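D-mandelate dehydrogenase (Rhodotorula graminis, PDB 2W2K) probably catalyses the reversible, NAD(P)-dependent oxidation of D-mandelate to the corresponding 2-keto acid. Local coordinates at residues B[18-21]-B[22-25]; B[210-213]-B[214-218]; B[245-248]-B[249-252]. All coordinates share one frame; numbering follows the deposited sequence.

Contact 1 lies on helix 17-26, beside the five-stranded parallel sheet. Contacts 2 and 3 lie in the other domain, around the seven-stranded Rossmann sheet. Contact 1 sits on the opposite side of the chain's centre, with its centre about 50 Å from that of contact 2 and 52 Å from that of contact 3. Contacts 2 and 3 have centres about 14 Å apart and touch: Ala218 CB meets Met246 CG at 3.8 Å. Contact 2 is the nearest to the NAD site. The side chain of Leu214 is about 7 Å from that of Val228, an NAD-binding residue. Contacts 1 and 3 lie away from the annotated sites.

Contact 1 of 3, residues B[18-21]-B[22-25]; sequences DLWS and DFQQ
Trp20 and Gln24 meet one turn apart on helix 17-26, the helix of the beta-alpha-beta unit formed with strands 5-8 and 28-31. The amide of Gln24 lies stacked over one face of the indole, toward its rim, with the two planes 27° apart. Gln24 NE2 is 3.2 Å from Trp20 CD1. The Gln24 chain gets there because CG stands beside the backbone N (chi1 -71°) and the rest runs extended. Gln24 NE2 also donates to Trp20 O at 3.3 Å. It comes from above the carbonyl plane, not onto a lone pair. The helical bond from Gln24 N to Trp20 O, 3.1 Å long, arrives from the opposite face, so two donors grip one carbonyl.

Trp20 also touches Phe23. Their rings are nearly parallel (12°) but slid apart, with 5.8 Å between the centroid of the Trp20 six-membered ring and that of Phe23, so they barely overlap. The approach is oblique, with Trp20 CZ3 3.7 Å from Phe23 CD2. Beyond this pair, both side chains pack on Met321 of helix 310-330 and Val29 of strand 28-31.

Asp22 works on a more polar side of the helix. Its OD2 forms a salt bridge with Lys26 and also accepts from a water, 2.8 Å from OD2, that donates to Leu19 O as well. A second water joins the stacked pair at its polar ends. Its oxygen accepts from Trp20 NE1 at 3.0 Å and donates to Gln24 OE1 at 3.2 Å.

Contact 2 of 3, residues B[210-213]-B[214-218]; sequences RVDS and LEELA
Val211 and Leu217 make the tight, apolar part of this contact. Val211 CG2 lies 3.9 Å from Leu217 CB and also comes up against the Leu217 backbone. Both residues lean on Val191 of strand 189-193. Leu214 turns away from the loop and packs on Tyr193 of that strand and on Phe242 of helix 240-245.

Between this apolar side and the surface, Ser213 and Glu216 form a capping box at the start of helix 214-220. Ser213 is the N-cap. Its OG sits between the backbone N and the carbonyl carbon (chi1 77°), where it accepts from Glu216 N at 3.2 Å in a nearly straight bond (163°). In return Glu216 OE1 takes a weak bond from Ser213 N at 3.3 Å. The ordinary helical bonding begins here too, with Leu217 N 3.1 Å from Ser213 O.

The extended Glu216 chain runs back past the serine hydroxyl, and Glu216 CG is 3.1 Å from Ser213 OG. Glu216 OE1 accepts a further bond from Asp212 N at 3.0 Å, met nearly along the C-O axis. The looser, exposed side is that of the Asp212 carboxylate, which comes close to that of Glu216 without a bond. Asp212 OD2 is 4.3 Å from Glu216 OE1, so the like charges probably repel mildly, while the N-H groups of Asp212 and Ser213, just before the helix, are likely to steady the negative charge of Glu216.

Contact 3 of 3, residues B[245-248]-B[249-252]; sequences AMKP and GSRI
The flat peptide carbonyl of Lys247 is met in its own plane by Ser250 OG, 2.6 Å from Lys247 O. The guanidinium of Arg251 carries Gly249 O over one face, offset toward the rim. At its end, Arg251 NH1 bonds to Asp222 O. The serine hydroxyl donates to Lys247 O, and Ser250 N adds a weak bond to the same oxygen at 3.3 Å. The weak backbone bond closes a type II beta turn from Lys247 to Ser250, and the hydroxyl bond reinforces it. Gly249 holds its third position, with the positive phi (78°) usual there.

A chi1 of 53° folds the Ser250 hydroxyl back toward the first carbonyl of the turn. Met246 covers the hydroxyl. Its chain bends at chi3 (76°), bringing Met246 CE to 3.6 Å from Ser250 OG and 3.5 Å from Arg251 O. Lys247 CG touches Ser250 CB at 4.0 Å. With an alanine in place of Ser250 the hydroxyl is gone, and Lys247 O would probably keep just the weak backbone bond across the turn, with a small gap beside Met246 CE.

The turn leads from helix 240-245 into strand 250-254 of the Rossmann sheet. Ser250 pairs through its backbone with Leu276 of strand 275-280, and Arg251 with Val224 of strand 223-226. Met246 reaches Leu275 and Val224 on these neighbouring strands, and helix 214-220 lies against it.

Contact 1 of 3, residues B[18-21]-B[22-25]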
# COMPACT_ATOMS: atom_id res chain seq x y z
N ASP B 18 15.79 28.35 10.08
CA ASP B 18 17.04 28.63 10.85
C ASP B 18 18.35 28.35 10.08
O ASP B 18 19.27 29.19 10.07
CB ASP B 18 17.08 27.83 12.17
CG ASP B 18 16.00 28.28 13.18
OD1 ASP B 18 15.50 29.41 13.11
OD2 ASP B 18 15.68 27.47 14.08
N LEU B 19 18.44 27.20 9.41
CA LEU B 19 19.62 26.88 8.60
C LEU B 19 19.76 27.84 7.40
O LEU B 19 20.88 28.24 7.08
CB LEU B 19 19.60 25.42 8.12
CG LEU B 19 20.95 24.82 7.67
CD1 LEU B 19 21.97 24.78 8.83
CD2 LEU B 19 20.75 23.41 7.05
N TRP B 20 18.64 28.23 6.77
CA TRP B 20 18.67 29.23 5.68
C TRP B 20 19.11 30.64 6.12
O TRP B 20 19.82 31.33 5.37
CB TRP B 20 17.31 29.25 4.91
CG TRP B 20 17.20 30.16 3.63
CD1 TRP B 20 16.29 31.16 3.42
CD2 TRP B 20 17.99 30.08 2.42
NE1 TRP B 20 16.47 31.73 2.16
CE2 TRP B 20 17.50 31.08 1.53
CE3 TRP B 20 19.05 29.26 1.99
CZ2 TRP B 20 18.06 31.29 0.25
CZ3 TRP B 20 19.60 29.48 0.70
CH2 TRP B 20 19.10 30.48 -0.14
N SER B 21 18.66 31.09 7.30
CA SER B 21 19.14 32.38 7.85
C SER B 21 20.65 32.36 8.11
O SER B 21 21.35 33.33 7.79
CB SER B 21 18.35 32.78 9.11
OG SER B 21 16.99 33.05 8.77
N ASP B 22 21.14 31.25 8.69
CA ASP B 22 22.60 31.00 8.87
C ASP B 22 23.38 31.07 7.55
O ASP B 22 24.46 31.70 7.46
CB ASP B 22 22.81 29.63 9.58
CG ASP B 22 24.28 29.32 9.85
OD1 ASP B 22 24.89 30.00 10.72
OD2 ASP B 22 24.82 28.37 9.23
N PHE B 23 22.81 30.45 6.52
CA PHE B 23 23.42 30.39 5.17
C PHE B 23 23.56 31.80 4.60
O PHE B 23 24.61 32.15 4.05
CB PHE B 23 22.58 29.48 4.23
CG PHE B 23 23.33 29.02 2.96
CD1 PHE B 23 24.18 27.91 3.01
CD2 PHE B 23 23.15 29.68 1.73
CE1 PHE B 23 24.85 27.46 1.87
CE2 PHE B 23 23.84 29.22 0.55
CZ PHE B 23 24.70 28.12 0.64
N GLN B 24 22.52 32.62 4.76
CA GLN B 24 22.49 33.99 4.20
C GLN B 24 23.40 34.96 4.98
O GLN B 24 23.75 36.03 4.48
CB GLN B 24 21.07 34.56 4.16
CG GLN B 24 20.12 33.92 3.12
CD GLN B 24 18.69 34.40 3.30
OE1 GLN B 24 18.25 35.35 2.62
NE2 GLN B 24 17.95 33.77 4.20
N GLN B 25 23.81 34.56 6.19
CA GLN B 25 24.79 35.34 6.97
C GLN B 25 26.22 35.03 6.49
O GLN B 25 27.03 35.94 6.26
CB GLN B 25 24.62 35.05 8.49
CG GLN B 25 25.44 35.97 9.46
CD GLN B 25 26.96 35.74 9.41
OE1 GLN B 25 27.73 36.71 9.27
NE2 GLN B 25 27.39 34.48 9.56
O HOH W 1 23.77 27.30 6.88
O HOH W 2 15.63 34.40 1.01

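Contact 2 of 3, residues B[210-213]-B[214-218]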
# COMPACT_ATOMS: atom_id res chain seq x y z
N ARG B 210 20.74 -14.85 -5.92
CA ARG B 210 21.18 -14.16 -7.16
C ARG B 210 21.03 -15.06 -8.40
O ARG B 210 21.37 -16.26 -8.37
CB ARG B 210 22.64 -13.68 -7.02
CG ARG B 210 23.13 -12.65 -8.07
CD ARG B 210 24.64 -12.32 -7.95
NE ARG B 210 25.01 -11.19 -8.82
CZ ARG B 210 26.25 -10.82 -9.13
NH1 ARG B 210 27.31 -11.48 -8.66
NH2 ARG B 210 26.43 -9.77 -9.94
N VAL B 211 20.56 -14.48 -9.50
CA VAL B 211 20.62 -15.14 -10.83
C VAL B 211 21.54 -14.38 -11.79
O VAL B 211 21.87 -13.22 -11.53
CB VAL B 211 19.20 -15.42 -11.46
CG1 VAL B 211 18.39 -16.38 -10.56
CG2 VAL B 211 18.42 -14.11 -11.72
N ASP B 212 21.95 -15.02 -12.89
CA ASP B 212 22.96 -14.44 -13.80
C ASP B 212 22.45 -13.53 -14.92
O ASP B 212 23.20 -12.68 -15.43
CB ASP B 212 23.83 -15.54 -14.44
CG ASP B 212 24.53 -16.42 -13.39
OD1 ASP B 212 25.05 -15.89 -12.39
OD2 ASP B 212 24.53 -17.66 -13.58
N SER B 213 21.18 -13.70 -15.30
CA SER B 213 20.61 -12.94 -16.43
C SER B 213 19.19 -12.39 -16.18
O SER B 213 18.46 -12.87 -15.30
CB SER B 213 20.59 -13.83 -17.68
OG SER B 213 19.52 -14.76 -17.63
N LEU B 214 18.79 -11.40 -16.98
CA LEU B 214 17.44 -10.81 -16.89
C LEU B 214 16.31 -11.77 -17.30
O LEU B 214 15.21 -11.72 -16.72
CB LEU B 214 17.35 -9.52 -17.72
CG LEU B 214 18.16 -8.32 -17.22
CD1 LEU B 214 18.40 -7.33 -18.34
CD2 LEU B 214 17.44 -7.66 -16.02
N GLU B 215 16.55 -12.62 -18.31
CA GLU B 215 15.56 -13.67 -18.65
C GLU B 215 15.34 -14.72 -17.53
O GLU B 215 14.20 -15.15 -17.29
CB GLU B 215 15.82 -14.29 -20.04
CG GLU B 215 15.23 -13.38 -21.18
CD GLU B 215 15.48 -13.90 -22.61
OE1 GLU B 215 14.97 -14.98 -22.96
OE2 GLU B 215 16.18 -13.21 -23.38
N GLU B 216 16.41 -15.11 -16.83
CA GLU B 216 16.32 -15.95 -15.63
C GLU B 216 15.48 -15.29 -14.51
O GLU B 216 14.60 -15.92 -13.90
CB GLU B 216 17.73 -16.30 -15.12
CG GLU B 216 18.47 -17.27 -16.05
CD GLU B 216 19.93 -17.48 -15.69
OE1 GLU B 216 20.44 -16.89 -14.70
OE2 GLU B 216 20.58 -18.28 -16.42
N LEU B 217 15.75 -14.01 -14.27
CA LEU B 217 14.97 -13.23 -13.29
C LEU B 217 13.49 -13.17 -13.67
O LEU B 217 12.63 -13.49 -12.84
CB LEU B 217 15.57 -11.81 -13.12
CG LEU B 217 15.13 -10.84 -11.99
CD1 LEU B 217 13.74 -10.21 -12.26
CD2 LEU B 217 15.23 -11.46 -10.56
N ALA B 218 13.19 -12.80 -14.92
CA ALA B 218 11.79 -12.75 -15.42
C ALA B 218 11.01 -14.06 -15.17
O ALA B 218 9.88 -14.05 -14.67
CB ALA B 218 11.78 -12.37 -16.93

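Contact 3 of 3, residues B[245-248]-B[249-252]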
# COMPACT_ATOMS: atom_id res chain seq x y z
N ALA B 245 9.63 -13.99 -21.51
CA ALA B 245 10.19 -14.87 -20.46
C ALA B 245 9.38 -14.94 -19.16
O ALA B 245 9.52 -15.91 -18.40
CB ALA B 245 11.69 -14.53 -20.16
N MET B 246 8.50 -13.96 -18.92
CA MET B 246 7.67 -13.94 -17.69
C MET B 246 6.59 -15.04 -17.66
O MET B 246 6.17 -15.55 -18.71
CB MET B 246 7.04 -12.55 -17.47
CG MET B 246 8.09 -11.46 -17.15
SD MET B 246 7.38 -9.82 -16.80
CE MET B 246 6.77 -10.06 -15.11
N LYS B 247 6.15 -15.42 -16.46
CA LYS B 247 5.11 -16.45 -16.38
C LYS B 247 3.72 -15.88 -16.68
O LYS B 247 3.48 -14.69 -16.45
CB LYS B 247 5.16 -17.22 -15.05
CG LYS B 247 4.82 -16.47 -13.84
CD LYS B 247 5.06 -17.33 -12.57
CE LYS B 247 6.53 -17.31 -12.20
NZ LYS B 247 6.82 -18.11 -11.01
N PRO B 248 2.81 -16.71 -17.22
CA PRO B 248 1.42 -16.25 -17.47
C PRO B 248 0.75 -15.75 -16.20
O PRO B 248 0.85 -16.40 -15.15
CB PRO B 248 0.73 -17.53 -17.98
CG PRO B 248 1.88 -18.35 -18.59
CD PRO B 248 3.00 -18.13 -17.62
N GLY B 249 0.08 -14.60 -16.29
CA GLY B 249 -0.63 -14.02 -15.13
C GLY B 249 0.24 -13.30 -14.11
O GLY B 249 -0.17 -13.12 -12.94
N SER B 250 1.45 -12.90 -14.52
CA SER B 250 2.40 -12.19 -13.63
C SER B 250 2.17 -10.65 -13.61
O SER B 250 1.21 -10.13 -14.25
CB SER B 250 3.84 -12.55 -14.02
OG SER B 250 4.04 -12.32 -15.41
N ARG B 251 3.05 -9.93 -12.91
CA ARG B 251 2.84 -8.52 -12.52
C ARG B 251 4.18 -7.76 -12.59
O ARG B 251 5.25 -8.38 -12.39
CB ARG B 251 2.28 -8.44 -11.08
CG ARG B 251 1.01 -9.30 -10.84
CD ARG B 251 0.77 -9.57 -9.36
NE ARG B 251 -0.22 -10.64 -9.17
CZ ARG B 251 0.05 -11.95 -9.25
NH1 ARG B 251 1.28 -12.41 -9.55
NH2 ARG B 251 -0.93 -12.81 -9.03
N ILE B 252 4.12 -6.44 -12.87
CA ILE B 252 5.35 -5.60 -12.84
C ILE B 252 5.10 -4.17 -12.31
O ILE B 252 4.02 -3.61 -12.54
CB ILE B 252 6.05 -5.54 -14.23
CG1 ILE B 252 7.43 -4.85 -14.15
CG2 ILE B 252 5.14 -4.89 -15.29
CD1 ILE B 252 8.29 -5.12 -15.41